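Side-chain contacts in type IV pilus biogenesis protein PilB (Streptococcus sanguinis, PDB 7B7P), which acts directly in adhesion as a bimodular minor type IV pilin that carries a metal-binding von Willebrand factor A-like module: residues Arg196-Ser199 with Val200-Ile203; Asp260-Arg263 with Tyr264-Ser268; Leu325-Tyr329 with Ser330-Tyr334; Thr343-Asn346 with Ser347-Ala351; Gly352-Ser355 with Lys356-Leu360. All coordinates share one frame; numbering follows the deposited sequence.

How the interactions relate
Four of the five contacts are turns of helix; interaction 3 is a loop running into a strand. Interactions 1, 2 and 5 are mostly buried; 3 and 4 are partly buried. Interactions 4 and 5 follow each other on helix 341-358. Interaction 2, on helix 258-270, packs against both: Met266 and Arg263 meet Phe358 and Val354 of interaction 5, and Asp260 and Arg263 meet Tyr350 of interaction 4. It also touches interaction 3 through Tyr264 and Leu325. Interaction 1 stands apart on helix 191-209, about 21 Å from interaction 2 between centres. A tight buried salt bridge marks interaction 2. Acid-base pairs in interactions 3 and 5 are longer, each with an exposed member, Glu328 and Lys356.

Interaction 1. Residues Arg196-Ser199 with Val200-Ile203; sequences RKKS and VIMI
Arg196 to Ser199 offer their carbonyls to the amides of Val200 to Ile203 in regular i to i+4 helix bonds, from Val200 N to Arg196 O at 3.1 Å to Ile203 N to Ser199 O at 2.9 Å. The bond from Met202 N to Lys198 O is the most bent, at 143°. Side chains meet mainly backbone here. Val200 CG2 sits beside its own backbone N, anti to the carbonyl carbon, and this brings the methyl to 3.1 Å from Arg196 O. Ile203 CG1 takes the equivalent position and lies 3.4 Å from Ser199 O. Ile201 CG1 approaches Lys197 O at 3.6 Å. Lys198 NZ passes Ile201 CD1 at 4.3 Å, and its hydrogen bond goes to Gln406 of helix 402-424. Arg196 binds the carbonyls of Ile244 and Asn249, whereas Ser199 OG bonds back to Leu195 O. Val200 packs on helix 238-245, and Met202 and Ile203 rest on Phe166 of strand 162-169. Helix 191-209 links strands 162-169 and 212-219, which pair in parallel. It is thus the helix of a beta-alpha-beta crossover, as expected in the von Willebrand factor A fold.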
loop_
_atom_site.group_PDB
_atom_site.type_symbol
_atom_site.label_atom_id
_atom_site.label_comp_id
_atom_site.label_asym_id
_atom_site.label_seq_id
_atom_site.Cartn_x
_atom_site.Cartn_y
_atom_site.Cartn_z
ATOM N N ARG A 196 -6.541 -13.226 15.814
ATOM C CA ARG A 196 -7.982 -12.982 15.720
ATOM C C ARG A 196 -8.340 -11.566 16.172
ATOM O O ARG A 196 -8.954 -10.797 15.419
ATOM C CB ARG A 196 -8.739 -14.001 16.554
ATOM C CG ARG A 196 -8.714 -15.389 16.018
ATOM C CD ARG A 196 -9.617 -16.189 16.882
ATOM N NE ARG A 196 -9.293 -17.607 16.962
ATOM C CZ ARG A 196 -9.851 -18.525 16.181
ATOM N NH1 ARG A 196 -10.714 -18.145 15.251
ATOM N NH2 ARG A 196 -9.543 -19.813 16.327
ATOM N N LYS A 197 -7.943 -11.197 17.395
ATOM C CA LYS A 197 -8.283 -9.873 17.913
ATOM C C LYS A 197 -7.717 -8.766 17.026
ATOM O O LYS A 197 -8.434 -7.829 16.647
ATOM C CB LYS A 197 -7.776 -9.716 19.353
ATOM C CG LYS A 197 -8.308 -10.746 20.364
ATOM C CD LYS A 197 -7.736 -10.460 21.765
ATOM C CE LYS A 197 -8.401 -11.304 22.848
ATOM N NZ LYS A 197 -8.272 -12.787 22.606
ATOM N N LYS A 198 -6.429 -8.852 16.676
ATOM C CA LYS A 198 -5.788 -7.729 15.994
ATOM C C LYS A 198 -6.256 -7.570 14.552
ATOM O O LYS A 198 -6.170 -6.464 13.995
ATOM C CB LYS A 198 -4.263 -7.876 16.029
ATOM C CG LYS A 198 -3.645 -7.716 17.408
ATOM C CD LYS A 198 -4.133 -6.440 18.094
ATOM C CE LYS A 198 -3.404 -6.197 19.410
ATOM N NZ LYS A 198 -4.085 -5.128 20.213
ATOM N N SER A 199 -6.745 -8.635 13.923
ATOM C CA SER A 199 -7.256 -8.464 12.569
ATOM C C SER A 199 -8.711 -7.997 12.552
ATOM O O SER A 199 -9.112 -7.297 11.612
ATOM C CB SER A 199 -7.065 -9.756 11.756
ATOM O OG SER A 199 -7.808 -10.840 12.276
ATOM N N VAL A 200 -9.490 -8.320 13.588
ATOM C CA VAL A 200 -10.784 -7.658 13.784
ATOM C C VAL A 200 -10.600 -6.141 13.828
ATOM O O VAL A 200 -11.300 -5.391 13.136
ATOM C CB VAL A 200 -11.475 -8.184 15.055
ATOM C CG1 VAL A 200 -12.747 -7.377 15.352
ATOM C CG2 VAL A 200 -11.822 -9.653 14.905
ATOM N N ILE A 201 -9.627 -5.669 14.620
ATOM C CA ILE A 201 -9.299 -4.240 14.655
ATOM C C ILE A 201 -8.937 -3.735 13.262
ATOM O O ILE A 201 -9.379 -2.659 12.836
ATOM C CB ILE A 201 -8.166 -3.978 15.665
ATOM C CG1 ILE A 201 -8.623 -4.310 17.090
ATOM C CG2 ILE A 201 -7.668 -2.536 15.580
ATOM C CD1 ILE A 201 -7.664 -3.840 18.154
ATOM N N MET A 202 -8.125 -4.507 12.527
ATOM C CA MET A 202 -7.658 -4.062 11.213
ATOM C C MET A 202 -8.820 -3.912 10.233
ATOM O O MET A 202 -8.813 -3.010 9.384
ATOM C CB MET A 202 -6.600 -5.045 10.681
ATOM C CG MET A 202 -6.330 -4.991 9.197
ATOM S SD MET A 202 -5.700 -3.394 8.642
ATOM C CE MET A 202 -4.382 -3.905 7.526
ATOM N N ILE A 203 -9.834 -4.774 10.353
ATOM C CA ILE A 203 -11.011 -4.688 9.486
ATOM C C ILE A 203 -11.783 -3.392 9.748
ATOM O O ILE A 203 -12.132 -2.655 8.816
ATOM C CB ILE A 203 -11.911 -5.922 9.683
ATOM C CG1 ILE A 203 -11.299 -7.164 9.030
ATOM C CG2 ILE A 203 -13.316 -5.645 9.136
ATOM C CD1 ILE A 203 -10.972 -7.007 7.565
#

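Interaction 2. Residues Asp260-Arg263 with Tyr264-Ser268; sequences DGLR and YGMIS
The carboxylate of Asp260 and the ring of Tyr264 stand almost perpendicular, 89° apart, with Asp260 OD1 3.5 Å from Tyr264 CE1. Asp260 CG and OD1 lie at the edge of the Arg263 guanidinium, close to its plane. Arg263 grips the carboxylate side-on with two nitrogens, both on one oxygen. Arg263 NH2 reaches Asp260 OD1 at 2.9 Å from the syn side, 34° out of the carboxylate plane. NE of Arg263 meets Asp260 OD1 at 3.0 Å, nearly on the line of the C-O bond. A bend at chi3 (66°) turns the arginine back toward the aspartate one helical turn earlier. The other oxygen, Asp260 OD2, accepts from a water at 2.6 Å, and this water also bonds Tyr264 OH at 3.0 Å. Elsewhere on the turn, Leu262 CD1 packs on Met266 CE at 3.7 Å. Backbone bonds hold the frame, among them Met266 N to Leu262 O at 2.8 Å. Beyond the turn, Asp260 OD2 also takes the amide of Ala223, and Arg263 NH1 binds Ser322 O. The rings of Tyr264 and Tyr225 meet. Both oxygens of the buried aspartate therefore have donors. This probably favours its charged form, with Arg263, one turn on along helix 258-270, supplying a balancing charge.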
loop_
_atom_site.group_PDB
_atom_site.type_symbol
_atom_site.label_atom_id
_atom_site.label_comp_id
_atom_site.label_asym_id
_atom_site.label_seq_id
_atom_site.Cartn_x
_atom_site.Cartn_y
_atom_site.Cartn_z
ATOM N N ASP A 260 1.036 -21.967 -1.383
ATOM C CA ASP A 260 -0.355 -22.328 -1.659
ATOM C C ASP A 260 -1.304 -21.262 -1.121
ATOM O O ASP A 260 -2.290 -20.910 -1.783
ATOM C CB ASP A 260 -0.697 -23.719 -1.103
ATOM C CG ASP A 260 -1.916 -24.364 -1.816
ATOM O OD1 ASP A 260 -2.231 -24.001 -2.965
ATOM O OD2 ASP A 260 -2.598 -25.218 -1.211
ATOM N N GLY A 261 -1.013 -20.713 0.063
ATOM C CA GLY A 261 -1.843 -19.640 0.569
ATOM C C GLY A 261 -1.870 -18.463 -0.382
ATOM O O GLY A 261 -2.933 -17.882 -0.648
ATOM N N LEU A 262 -0.695 -18.109 -0.922
ATOM C CA LEU A 262 -0.583 -16.984 -1.837
ATOM C C LEU A 262 -1.326 -17.262 -3.134
ATOM O O LEU A 262 -1.898 -16.344 -3.742
ATOM C CB LEU A 262 0.897 -16.683 -2.112
ATOM C CG LEU A 262 1.145 -15.431 -2.972
ATOM C CD1 LEU A 262 0.764 -14.142 -2.213
ATOM C CD2 LEU A 262 2.582 -15.365 -3.447
ATOM N N ARG A 263 -1.320 -18.524 -3.573
ATOM C CA ARG A 263 -2.058 -18.893 -4.775
ATOM C C ARG A 263 -3.544 -18.633 -4.591
ATOM O O ARG A 263 -4.185 -18.001 -5.440
ATOM C CB ARG A 263 -1.797 -20.364 -5.132
ATOM C CG ARG A 263 -2.598 -20.851 -6.348
ATOM C CD ARG A 263 -2.081 -22.205 -6.840
ATOM N NE ARG A 263 -2.302 -23.302 -5.884
ATOM C CZ ARG A 263 -2.724 -24.514 -6.252
ATOM N NH1 ARG A 263 -2.974 -24.759 -7.537
ATOM N NH2 ARG A 263 -2.899 -25.474 -5.353
ATOM N N TYR A 264 -4.114 -19.116 -3.484
ATOM C CA TYR A 264 -5.532 -18.864 -3.241
ATOM C C TYR A 264 -5.806 -17.367 -3.162
ATOM O O TYR A 264 -6.746 -16.865 -3.786
ATOM C CB TYR A 264 -5.974 -19.547 -1.962
ATOM C CG TYR A 264 -6.277 -21.033 -2.095
ATOM C CD1 TYR A 264 -5.353 -21.904 -2.665
ATOM C CD2 TYR A 264 -7.469 -21.566 -1.607
ATOM C CE1 TYR A 264 -5.607 -23.252 -2.758
ATOM C CE2 TYR A 264 -7.736 -22.920 -1.698
ATOM C CZ TYR A 264 -6.800 -23.758 -2.271
ATOM O OH TYR A 264 -7.035 -25.111 -2.376
ATOM N N GLY A 265 -4.961 -16.635 -2.429
ATOM C CA GLY A 265 -5.140 -15.199 -2.330
ATOM C C GLY A 265 -5.146 -14.512 -3.673
ATOM O O GLY A 265 -6.069 -13.764 -3.995
ATOM N N MET A 266 -4.125 -14.777 -4.495
ATOM C CA MET A 266 -3.982 -14.021 -5.738
ATOM C C MET A 266 -5.060 -14.378 -6.761
ATOM O O MET A 266 -5.527 -13.498 -7.501
ATOM C CB MET A 266 -2.590 -14.231 -6.342
ATOM C CG MET A 266 -1.470 -13.645 -5.493
ATOM S SD MET A 266 0.102 -13.656 -6.353
ATOM C CE MET A 266 0.994 -12.349 -5.467
ATOM N N ILE A 267 -5.442 -15.655 -6.867
ATOM C CA ILE A 267 -6.450 -15.960 -7.882
ATOM C C ILE A 267 -7.799 -15.382 -7.482
ATOM O O ILE A 267 -8.528 -14.856 -8.328
ATOM C CB ILE A 267 -6.545 -17.467 -8.203
ATOM C CG1 ILE A 267 -7.439 -17.661 -9.435
ATOM C CG2 ILE A 267 -7.120 -18.263 -7.075
ATOM C CD1 ILE A 267 -7.241 -18.998 -10.147
ATOM N N SER A 268 -8.140 -15.418 -6.188
ATOM C CA SER A 268 -9.385 -14.766 -5.768
ATOM C C SER A 268 -9.339 -13.257 -6.019
ATOM O O SER A 268 -10.361 -12.654 -6.343
ATOM C CB SER A 268 -9.686 -15.068 -4.301
ATOM O OG SER A 268 -8.819 -14.375 -3.424
HETATM O O HOH W 1 -4.433 -26.653 -2.425
#

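Interaction 3. Residues Leu325-Tyr329 with Ser330-Tyr334; sequences LGYEY and SRLGY
Tyr329 OH and Tyr334 OH share the shortest polar bond of this contact, 2.7 Å, and either may be the donor. The two side chains cross at about a right angle. Each hydroxyl lies at the edge of the other ring, and Tyr329 CE1 touches Tyr334 CE1 at 3.9 Å. A second polar group forms around Arg331. Arg331 NE meets Glu328 OE2 at 3.3 Å in a salt bridge whose hydrogen bond is weak by length but nearly straight, at 171°. The carboxylate is turned 82° from the guanidinium plane while OE2 stays at the guanidinium edge. A water joins the pair, 3.0 Å from Glu328 OE2 and 3.1 Å from Arg331 NH2. The bend at chi3 (-69°) carries Arg331 NH2 to 3.1 Å from Gly326 O. That donor stands above the carbonyl plane and not on a lone pair. Two i to i+3 backbone bonds close the turn: Arg331 N to Glu328 O at 3.0 Å, and Leu332 N to Tyr329 O. Tyr327 OH lies 3.6 Å from Leu332 CD2, and Leu332 CD1 sits at the edge of the Tyr327 ring. Arg331 NH1 binds Val292 O and makes a salt bridge with Asp320. The turn leads into strand 332-335, which runs antiparallel between strands 289-291 and 311-314. At the start of segment 325-329, Leu325 packs on helix 258-270.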
loop_
_atom_site.group_PDB
_atom_site.type_symbol
_atom_site.label_atom_id
_atom_site.label_comp_id
_atom_site.label_asym_id
_atom_site.label_seq_id
_atom_site.Cartn_x
_atom_site.Cartn_y
_atom_site.Cartn_z
ATOM N N LEU A 325 -7.796 -25.454 -7.831
ATOM C CA LEU A 325 -7.247 -25.441 -6.483
ATOM C C LEU A 325 -7.528 -26.787 -5.832
ATOM O O LEU A 325 -8.681 -27.130 -5.561
ATOM C CB LEU A 325 -7.839 -24.284 -5.681
ATOM C CG LEU A 325 -7.758 -22.956 -6.426
ATOM C CD1 LEU A 325 -8.478 -21.897 -5.621
ATOM C CD2 LEU A 325 -6.291 -22.556 -6.717
ATOM N N GLY A 326 -6.483 -27.557 -5.589
ATOM C CA GLY A 326 -6.684 -28.857 -4.987
ATOM C C GLY A 326 -5.473 -29.267 -4.193
ATOM O O GLY A 326 -4.355 -28.798 -4.428
ATOM N N TYR A 327 -5.715 -30.167 -3.249
ATOM C CA TYR A 327 -4.688 -30.739 -2.400
ATOM C C TYR A 327 -4.743 -32.260 -2.490
ATOM O O TYR A 327 -5.825 -32.846 -2.556
ATOM C CB TYR A 327 -4.876 -30.288 -0.934
ATOM C CG TYR A 327 -3.962 -31.036 -0.011
ATOM C CD1 TYR A 327 -2.590 -30.839 -0.073
ATOM C CD2 TYR A 327 -4.454 -32.000 0.873
ATOM C CE1 TYR A 327 -1.724 -31.549 0.749
ATOM C CE2 TYR A 327 -3.593 -32.712 1.701
ATOM C CZ TYR A 327 -2.226 -32.467 1.627
ATOM O OH TYR A 327 -1.351 -33.156 2.416
ATOM N N GLU A 328 -3.577 -32.895 -2.479
ATOM C CA GLU A 328 -3.464 -34.335 -2.306
ATOM C C GLU A 328 -2.177 -34.594 -1.553
ATOM O O GLU A 328 -1.159 -33.963 -1.850
ATOM C CB GLU A 328 -3.400 -35.116 -3.636
ATOM C CG GLU A 328 -4.547 -34.905 -4.619
ATOM C CD GLU A 328 -4.212 -35.517 -5.984
ATOM O OE1 GLU A 328 -3.677 -36.643 -5.992
ATOM O OE2 GLU A 328 -4.434 -34.867 -7.032
ATOM N N TYR A 329 -2.211 -35.545 -0.617
ATOM C CA TYR A 329 -1.008 -35.839 0.154
ATOM C C TYR A 329 0.144 -36.294 -0.749
ATOM O O TYR A 329 1.316 -36.009 -0.463
ATOM C CB TYR A 329 -1.301 -36.887 1.240
ATOM C CG TYR A 329 -0.033 -37.298 1.954
ATOM C CD1 TYR A 329 0.529 -36.483 2.936
ATOM C CD2 TYR A 329 0.649 -38.466 1.596
ATOM C CE1 TYR A 329 1.719 -36.831 3.565
ATOM C CE2 TYR A 329 1.833 -38.820 2.217
ATOM C CZ TYR A 329 2.361 -37.997 3.205
ATOM O OH TYR A 329 3.541 -38.339 3.832
ATOM N N SER A 330 -0.159 -36.984 -1.852
ATOM C CA SER A 330 0.921 -37.440 -2.718
ATOM C C SER A 330 1.636 -36.287 -3.417
ATOM O O SER A 330 2.748 -36.472 -3.921
ATOM C CB SER A 330 0.388 -38.422 -3.762
ATOM O OG SER A 330 -0.778 -37.903 -4.359
ATOM N N ARG A 331 1.041 -35.102 -3.478
ATOM C CA ARG A 331 1.712 -34.005 -4.161
ATOM C C ARG A 331 2.466 -33.071 -3.208
ATOM O O ARG A 331 2.994 -32.042 -3.652
ATOM C CB ARG A 331 0.698 -33.255 -5.010
ATOM C CG ARG A 331 0.205 -34.141 -6.151
ATOM C CD ARG A 331 -0.530 -33.382 -7.227
ATOM N NE ARG A 331 -1.801 -32.880 -6.742
ATOM C CZ ARG A 331 -2.001 -31.625 -6.318
ATOM N NH1 ARG A 331 -1.012 -30.727 -6.324
ATOM N NH2 ARG A 331 -3.202 -31.245 -5.924
ATOM N N LEU A 332 2.604 -33.453 -1.936
ATOM C CA LEU A 332 3.063 -32.562 -0.881
ATOM C C LEU A 332 4.544 -32.784 -0.634
ATOM O O LEU A 332 4.964 -33.886 -0.282
ATOM C CB LEU A 332 2.274 -32.788 0.414
ATOM C CG LEU A 332 2.669 -31.906 1.609
ATOM C CD1 LEU A 332 2.246 -30.460 1.378
ATOM C CD2 LEU A 332 2.083 -32.413 2.938
ATOM N N GLY A 333 5.338 -31.736 -0.820
ATOM C CA GLY A 333 6.683 -31.709 -0.270
ATOM C C GLY A 333 6.619 -31.043 1.094
ATOM O O GLY A 333 5.895 -30.071 1.284
ATOM N N TYR A 334 7.355 -31.597 2.060
ATOM C CA TYR A 334 7.345 -31.008 3.395
ATOM C C TYR A 334 8.472 -31.569 4.243
ATOM O O TYR A 334 8.970 -32.667 3.999
ATOM C CB TYR A 334 6.028 -31.243 4.108
ATOM C CG TYR A 334 5.793 -32.681 4.455
ATOM C CD1 TYR A 334 5.347 -33.575 3.483
ATOM C CD2 TYR A 334 5.993 -33.151 5.744
ATOM C CE1 TYR A 334 5.107 -34.915 3.783
ATOM C CE2 TYR A 334 5.752 -34.489 6.065
ATOM C CZ TYR A 334 5.311 -35.368 5.067
ATOM O OH TYR A 334 5.058 -36.694 5.332
HETATM O O HOH W 2 -6.001 -32.321 -6.566
#

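Interaction 4. Residues Thr343-Asn346 with Ser347-Ala351; sequences TREN and SIAYA
Arg344 holds CG anti to the backbone N (chi1 178°), and Ile348 holds CG1 beside its own N (chi1 -71°). The two chains then lie side by side and point the same way, with Arg344 CG 4.2 Å from Ile348 CD1. Glu345 folds at chi2 (55°), which carries OE2 to 3.9 Å from Ala349 CB. Ser347 CB lies 3.4 Å from Thr343 O. Under these contacts the helix bonds are regular, from Ser347 N to Thr343 O at 2.9 Å to Tyr350 N to Asn346 O at 3.0 Å. The polar ends turn to other parts of the fold. Glu345 OE2 forms a salt bridge with Arg386 of helix 380-388, Ser347 OG bonds Ala289 O, and Tyr350 OH bonds Asp320 O. Arg344 NH2 bonds Ser341 OG near the start of the same helix. Ser347 lies about 11 Å from the bound magnesium ion, measured from its side chain, so it is no ligand. The longer polar side chains thus divide their roles. Aliphatic stems and CB atoms cover the turn itself. Hydroxyls and charges tie helix 341-358 to strand 289-291, helix 380-388 and nearby loops.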
loop_
_atom_site.group_PDB
_atom_site.type_symbol
_atom_site.label_atom_id
_atom_site.label_comp_id
_atom_site.label_asym_id
_atom_site.label_seq_id
_atom_site.Cartn_x
_atom_site.Cartn_y
_atom_site.Cartn_z
ATOM N N THR A 343 14.337 -28.356 1.038
ATOM C CA THR A 343 12.900 -28.177 1.197
ATOM C C THR A 343 12.554 -26.720 1.477
ATOM O O THR A 343 11.526 -26.215 1.006
ATOM C CB THR A 343 12.388 -29.074 2.318
ATOM O OG1 THR A 343 12.907 -30.393 2.130
ATOM C CG2 THR A 343 10.848 -29.094 2.355
ATOM N N ARG A 344 13.393 -26.030 2.255
ATOM C CA ARG A 344 13.107 -24.638 2.559
ATOM C C ARG A 344 13.187 -23.816 1.285
ATOM O O ARG A 344 12.254 -23.076 0.947
ATOM C CB ARG A 344 14.074 -24.121 3.636
ATOM C CG ARG A 344 13.883 -22.640 4.000
ATOM C CD ARG A 344 14.912 -22.124 5.016
ATOM N NE ARG A 344 16.280 -22.130 4.505
ATOM C CZ ARG A 344 17.186 -23.049 4.823
ATOM N NH1 ARG A 344 16.868 -24.049 5.645
ATOM N NH2 ARG A 344 18.403 -22.982 4.318
ATOM N N GLU A 345 14.278 -23.988 0.541
ATOM C CA GLU A 345 14.433 -23.356 -0.760
ATOM C C GLU A 345 13.248 -23.654 -1.687
ATOM O O GLU A 345 12.726 -22.741 -2.335
ATOM C CB GLU A 345 15.764 -23.802 -1.384
ATOM C CG GLU A 345 15.921 -23.419 -2.854
ATOM C CD GLU A 345 15.743 -21.908 -3.114
ATOM O OE1 GLU A 345 16.076 -21.090 -2.218
ATOM O OE2 GLU A 345 15.273 -21.543 -4.219
ATOM N N ASN A 346 12.790 -24.913 -1.748
ATOM C CA ASN A 346 11.671 -25.238 -2.645
ATOM C C ASN A 346 10.366 -24.590 -2.184
ATOM O O ASN A 346 9.513 -24.229 -3.009
ATOM C CB ASN A 346 11.474 -26.764 -2.753
ATOM C CG ASN A 346 12.582 -27.455 -3.558
ATOM O OD1 ASN A 346 13.235 -26.834 -4.384
ATOM N ND2 ASN A 346 12.785 -28.736 -3.315
ATOM N N SER A 347 10.181 -24.462 -0.872
ATOM C CA SER A 347 8.980 -23.825 -0.343
ATOM C C SER A 347 8.954 -22.334 -0.660
ATOM O O SER A 347 7.891 -21.767 -0.947
ATOM C CB SER A 347 8.901 -24.072 1.162
ATOM O OG SER A 347 7.696 -23.540 1.670
ATOM N N ILE A 348 10.108 -21.680 -0.583
ATOM C CA ILE A 348 10.177 -20.262 -0.890
ATOM C C ILE A 348 10.025 -20.042 -2.391
ATOM O O ILE A 348 9.369 -19.093 -2.828
ATOM C CB ILE A 348 11.496 -19.681 -0.341
ATOM C CG1 ILE A 348 11.435 -19.612 1.191
ATOM C CG2 ILE A 348 11.787 -18.299 -0.921
ATOM C CD1 ILE A 348 12.746 -19.228 1.856
ATOM N N ALA A 349 10.632 -20.914 -3.202
ATOM C CA ALA A 349 10.545 -20.769 -4.653
ATOM C C ALA A 349 9.127 -20.993 -5.153
ATOM O O ALA A 349 8.707 -20.358 -6.128
ATOM C CB ALA A 349 11.502 -21.744 -5.355
ATOM N N TYR A 350 8.380 -21.887 -4.506
ATOM C CA TYR A 350 6.978 -22.094 -4.864
ATOM C C TYR A 350 6.213 -20.784 -4.799
ATOM O O TYR A 350 5.448 -20.445 -5.706
ATOM C CB TYR A 350 6.356 -23.134 -3.925
ATOM C CG TYR A 350 4.905 -23.483 -4.211
ATOM C CD1 TYR A 350 4.417 -23.454 -5.497
ATOM C CD2 TYR A 350 4.037 -23.894 -3.190
ATOM C CE1 TYR A 350 3.129 -23.779 -5.783
ATOM C CE2 TYR A 350 2.739 -24.245 -3.464
ATOM C CZ TYR A 350 2.291 -24.193 -4.779
ATOM O OH TYR A 350 0.997 -24.524 -5.102
ATOM N N ALA A 351 6.419 -20.027 -3.720
ATOM C CA ALA A 351 5.730 -18.755 -3.558
ATOM C C ALA A 351 6.147 -17.764 -4.643
ATOM O O ALA A 351 5.335 -16.962 -5.115
ATOM C CB ALA A 351 6.014 -18.207 -2.160
#

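Interaction 5. Residues Gly352-Ser355 with Lys356-Leu360; sequences GEVS and KKFGL
Glu353 and Lys356 lie side by side and point the same way, joined by a salt bridge of 3.4 Å from Glu353 OE2 to Lys356 NZ, whose hydrogen bond is weak. The glutamate folds at chi2 (-49°) and the lysine bends at chi2 and chi3; these bends bring the two charged ends together beside the helix. On the way Lys356 CD passes Gly352 O at 3.4 Å. A separate apolar contact sets Val354 CG1 4.0 Å from Phe358 CD2. The Phe358 ring turns its edge to the backbone, with CD2 of Phe358 3.5 Å from Val354 O. Lys357 CG lies over one face of this ring, 3.9 Å above its plane and toward the rim. These side chains cover the last turn of helix 341-358. The helix precedes strand 364-370, which pairs in parallel with strand 276-283, in keeping with the helix-flanked sheet of a von Willebrand factor A domain. The backbone tells where the helix ends. Phe358 N still bonds Val354 O at 2.9 Å, but the bond from Gly359 N to Ser355 O is weak and bent to 122°. Gly359 is the first residue to leave helical angles. Farther out, Met266 of helix 258-270 packs on Phe358 and Ser355, and Val354 CG1 touches Arg263 CA at 3.5 Å. Ser355 OG bonds Ile387 O, and Lys357 NZ bonds Leu321 O.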
loop_
_atom_site.group_PDB
_atom_site.type_symbol
_atom_site.label_atom_id
_atom_site.label_comp_id
_atom_site.label_asym_id
_atom_site.label_seq_id
_atom_site.Cartn_x
_atom_site.Cartn_y
_atom_site.Cartn_z
ATOM N N GLY A 352 7.408 -17.803 -5.058
ATOM C CA GLY A 352 7.822 -16.951 -6.153
ATOM C C GLY A 352 7.197 -17.368 -7.475
ATOM O O GLY A 352 6.773 -16.519 -8.266
ATOM N N GLU A 353 7.119 -18.677 -7.737
ATOM C CA GLU A 353 6.463 -19.109 -8.975
ATOM C C GLU A 353 4.993 -18.718 -8.970
ATOM O O GLU A 353 4.472 -18.252 -9.985
ATOM C CB GLU A 353 6.601 -20.618 -9.189
ATOM C CG GLU A 353 7.992 -21.063 -9.501
ATOM C CD GLU A 353 8.642 -20.233 -10.613
ATOM O OE1 GLU A 353 8.111 -20.223 -11.740
ATOM O OE2 GLU A 353 9.677 -19.578 -10.355
ATOM N N VAL A 354 4.321 -18.854 -7.820
ATOM C CA VAL A 354 2.918 -18.453 -7.737
ATOM C C VAL A 354 2.771 -16.965 -8.027
ATOM O O VAL A 354 1.881 -16.545 -8.777
ATOM C CB VAL A 354 2.335 -18.819 -6.359
ATOM C CG1 VAL A 354 1.036 -18.070 -6.134
ATOM C CG2 VAL A 354 2.129 -20.332 -6.242
ATOM N N SER A 355 3.664 -16.151 -7.468
ATOM C CA SER A 355 3.579 -14.706 -7.658
ATOM C C SER A 355 3.742 -14.322 -9.123
ATOM O O SER A 355 3.029 -13.447 -9.628
ATOM C CB SER A 355 4.643 -14.002 -6.808
ATOM O OG SER A 355 4.464 -12.593 -6.879
ATOM N N LYS A 356 4.670 -14.963 -9.821
ATOM C CA LYS A 356 4.858 -14.649 -11.237
ATOM C C LYS A 356 3.629 -15.015 -12.064
ATOM O O LYS A 356 3.270 -14.303 -13.002
ATOM C CB LYS A 356 6.094 -15.364 -11.767
ATOM C CG LYS A 356 7.384 -14.639 -11.444
ATOM C CD LYS A 356 8.482 -15.605 -11.098
ATOM C CE LYS A 356 8.979 -16.317 -12.314
ATOM N NZ LYS A 356 10.401 -16.741 -12.086
ATOM N N LYS A 357 2.958 -16.107 -11.731
ATOM C CA LYS A 357 1.814 -16.496 -12.539
ATOM C C LYS A 357 0.545 -15.719 -12.184
ATOM O O LYS A 357 -0.222 -15.358 -13.084
ATOM C CB LYS A 357 1.558 -17.992 -12.403
ATOM C CG LYS A 357 0.416 -18.464 -13.280
ATOM C CD LYS A 357 0.363 -19.965 -13.401
ATOM C CE LYS A 357 -0.675 -20.387 -14.461
ATOM N NZ LYS A 357 -0.617 -21.856 -14.646
ATOM N N PHE A 358 0.302 -15.450 -10.898
ATOM C CA PHE A 358 -0.999 -14.980 -10.442
ATOM C C PHE A 358 -1.009 -13.519 -9.974
ATOM O O PHE A 358 -2.050 -13.032 -9.506
ATOM C CB PHE A 358 -1.497 -15.889 -9.307
ATOM C CG PHE A 358 -1.853 -17.294 -9.750
ATOM C CD1 PHE A 358 -3.050 -17.543 -10.409
ATOM C CD2 PHE A 358 -0.982 -18.360 -9.521
ATOM C CE1 PHE A 358 -3.386 -18.828 -10.820
ATOM C CE2 PHE A 358 -1.301 -19.641 -9.932
ATOM C CZ PHE A 358 -2.516 -19.882 -10.579
ATOM N N GLY A 359 0.105 -12.807 -10.077
ATOM C CA GLY A 359 0.176 -11.512 -9.428
ATOM C C GLY A 359 -0.001 -10.295 -10.314
ATOM O O GLY A 359 0.311 -9.181 -9.880
ATOM N N LEU A 360 -0.534 -10.480 -11.528
ATOM C CA LEU A 360 -0.529 -9.408 -12.524
ATOM C C LEU A 360 -1.293 -8.171 -12.048
ATOM O O LEU A 360 -0.814 -7.041 -12.191
ATOM C CB LEU A 360 -1.105 -9.904 -13.850
ATOM C CG LEU A 360 -1.112 -8.816 -14.924
ATOM C CD1 LEU A 360 0.298 -8.359 -15.253
ATOM C CD2 LEU A 360 -1.851 -9.274 -16.189
#